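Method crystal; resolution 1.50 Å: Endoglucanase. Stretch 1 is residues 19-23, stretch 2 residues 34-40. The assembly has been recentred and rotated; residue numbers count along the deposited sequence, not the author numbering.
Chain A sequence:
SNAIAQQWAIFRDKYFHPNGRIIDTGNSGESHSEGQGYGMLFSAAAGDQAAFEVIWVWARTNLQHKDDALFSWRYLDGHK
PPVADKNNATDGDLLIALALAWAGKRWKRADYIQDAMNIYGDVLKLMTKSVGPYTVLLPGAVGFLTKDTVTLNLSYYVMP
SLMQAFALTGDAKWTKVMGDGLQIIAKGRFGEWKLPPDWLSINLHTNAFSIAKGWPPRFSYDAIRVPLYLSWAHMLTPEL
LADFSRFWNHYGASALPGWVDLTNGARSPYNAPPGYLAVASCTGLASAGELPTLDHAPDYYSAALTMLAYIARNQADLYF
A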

# COMPACT_ATOMS: atom_id res chain seq x y z
N ASN A 19 9.17 -13.78 -17.39
CA ASN A 19 7.83 -13.57 -17.94
C ASN A 19 7.12 -12.36 -17.35
O ASN A 19 6.02 -12.02 -17.82
CB ASN A 19 6.95 -14.82 -17.82
CG ASN A 19 6.70 -15.25 -16.38
OD1 ASN A 19 7.16 -14.62 -15.41
ND2 ASN A 19 5.97 -16.34 -16.22
N GLY A 20 7.72 -11.67 -16.38
CA GLY A 20 7.10 -10.51 -15.78
C GLY A 20 6.45 -10.75 -14.44
O GLY A 20 5.97 -9.79 -13.83
N ARG A 21 6.43 -12.00 -13.95
CA ARG A 21 5.81 -12.29 -12.66
C ARG A 21 6.72 -11.90 -11.51
O ARG A 21 7.94 -12.11 -11.55
CB ARG A 21 5.48 -13.78 -12.55
CG ARG A 21 4.29 -14.17 -13.37
CD ARG A 21 3.92 -15.62 -13.14
NE ARG A 21 3.42 -15.82 -11.79
CZ ARG A 21 3.09 -17.01 -11.29
NH1 ARG A 21 3.20 -18.10 -12.04
NH2 ARG A 21 2.65 -17.10 -10.04
N ILE A 22 6.12 -11.34 -10.47
CA ILE A 22 6.79 -11.15 -9.18
C ILE A 22 6.27 -12.26 -8.28
O ILE A 22 5.05 -12.42 -8.14
CB ILE A 22 6.44 -9.77 -8.60
CG1 ILE A 22 6.88 -8.66 -9.55
CG2 ILE A 22 7.07 -9.60 -7.21
CD1 ILE A 22 8.34 -8.72 -9.92
N ILE A 23 7.18 -13.05 -7.71
CA ILE A 23 6.79 -14.22 -6.91
C ILE A 23 7.63 -14.25 -5.64
O ILE A 23 8.86 -14.21 -5.71
CB ILE A 23 6.96 -15.54 -7.70
CG1 ILE A 23 6.17 -15.51 -9.01
CG2 ILE A 23 6.48 -16.71 -6.87
CD1 ILE A 23 6.49 -16.69 -9.95
N GLU A 34 -0.86 -6.59 -5.87
CA GLU A 34 0.02 -5.75 -5.08
C GLU A 34 1.48 -6.02 -5.43
O GLU A 34 2.29 -5.10 -5.54
CB GLU A 34 -0.24 -6.00 -3.59
CG GLU A 34 0.65 -5.23 -2.62
CD GLU A 34 0.37 -5.58 -1.16
OE1 GLU A 34 -0.48 -6.46 -0.90
OE2 GLU A 34 1.00 -4.97 -0.27
N GLY A 35 1.82 -7.30 -5.64
CA GLY A 35 3.20 -7.64 -5.99
C GLY A 35 3.61 -7.16 -7.37
O GLY A 35 4.73 -6.70 -7.56
N GLN A 36 2.72 -7.30 -8.35
CA GLN A 36 3.03 -6.74 -9.66
C GLN A 36 3.17 -5.22 -9.56
O GLN A 36 4.06 -4.61 -10.18
CB GLN A 36 1.93 -7.11 -10.67
CG GLN A 36 1.73 -8.61 -10.89
CD GLN A 36 2.98 -9.31 -11.38
OE1 GLN A 36 3.49 -10.22 -10.73
NE2 GLN A 36 3.49 -8.88 -12.54
N GLY A 37 2.33 -4.61 -8.72
CA GLY A 37 2.41 -3.18 -8.52
C GLY A 37 3.74 -2.75 -7.92
O GLY A 37 4.32 -1.75 -8.34
N TYR A 38 4.23 -3.51 -6.94
CA TYR A 38 5.55 -3.21 -6.38
C TYR A 38 6.64 -3.36 -7.43
O TYR A 38 7.55 -2.53 -7.52
CB TYR A 38 5.86 -4.12 -5.17
CG TYR A 38 5.05 -3.82 -3.93
CD1 TYR A 38 4.71 -2.52 -3.58
CD2 TYR A 38 4.65 -4.85 -3.10
CE1 TYR A 38 3.98 -2.26 -2.43
CE2 TYR A 38 3.92 -4.60 -1.96
CZ TYR A 38 3.58 -3.31 -1.63
OH TYR A 38 2.83 -3.09 -0.49
N GLY A 39 6.59 -4.44 -8.21
CA GLY A 39 7.59 -4.63 -9.25
C GLY A 39 7.60 -3.49 -10.24
O GLY A 39 8.66 -2.98 -10.62
N MET A 40 6.40 -3.04 -10.65
CA MET A 40 6.29 -1.91 -11.57
C MET A 40 6.78 -0.62 -10.92
O MET A 40 7.52 0.16 -11.54
CB MET A 40 4.84 -1.80 -12.02
CG MET A 40 4.40 -2.93 -12.94
SD MET A 40 2.59 -2.90 -13.21
CE MET A 40 2.40 -1.33 -14.14
O HOH W 1 3.02 -10.63 -7.92

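This is a small, buried contact in which one glutamine of a helix bonds to the backbone of an irregular segment through its terminal amide, while an isoleucine of that segment packs against a glycine-lined helix surface. Residues 34-40 are helical throughout, with backbone bonds such as Gly39 N to Gly35 O at 3.0 Å; residues 19-22 form neither helix nor strand. The nearest pair of CA atoms, those of Ile22 and Gln36, is 5.8 Å apart.

The irregular backbone leaves a carbonyl and an NH within reach of a side-chain amide. Gln36 bonds to both: its NE2 donates to Gly20 O at 2.9 Å, and its OE1 accepts from Ile22 N, also at 2.9 Å. Both bonds are nearly linear, at 168° and 172°. Glutamine suits the place because its amide carries a donor and an acceptor side by side, matching a carbonyl and an NH two residues apart. Although its CA-to-CB bond points sideways, the chain, with chi1 and chi2 both m, brings its end to the loop. A water lies within hydrogen-bonding distance of both Ile22 O (2.7 Å) and Gln36 OE1 (2.9 Å).

Ile22 points toward the helix and supplies the apolar part of the contact. Its CG1 lies 3.5 Å from Gly35 O and 4.1 Å from Gly39 CA. Gly39 leaves room for it: an ideal CB there would fall 2.8 Å from Ile22 CG1, a clash. On Gly35, one turn earlier, a CB would point toward the loop but sit 3.9 Å from Ile22 CG2, without clashing.

Gly20, with phi at 102°, suits its backbone, since a CB there would jam against the preceding carbonyl oxygen. Arg21 points away, while its backbone N donates to Asn19 OD1 at 3.1 Å, a bond within the segment.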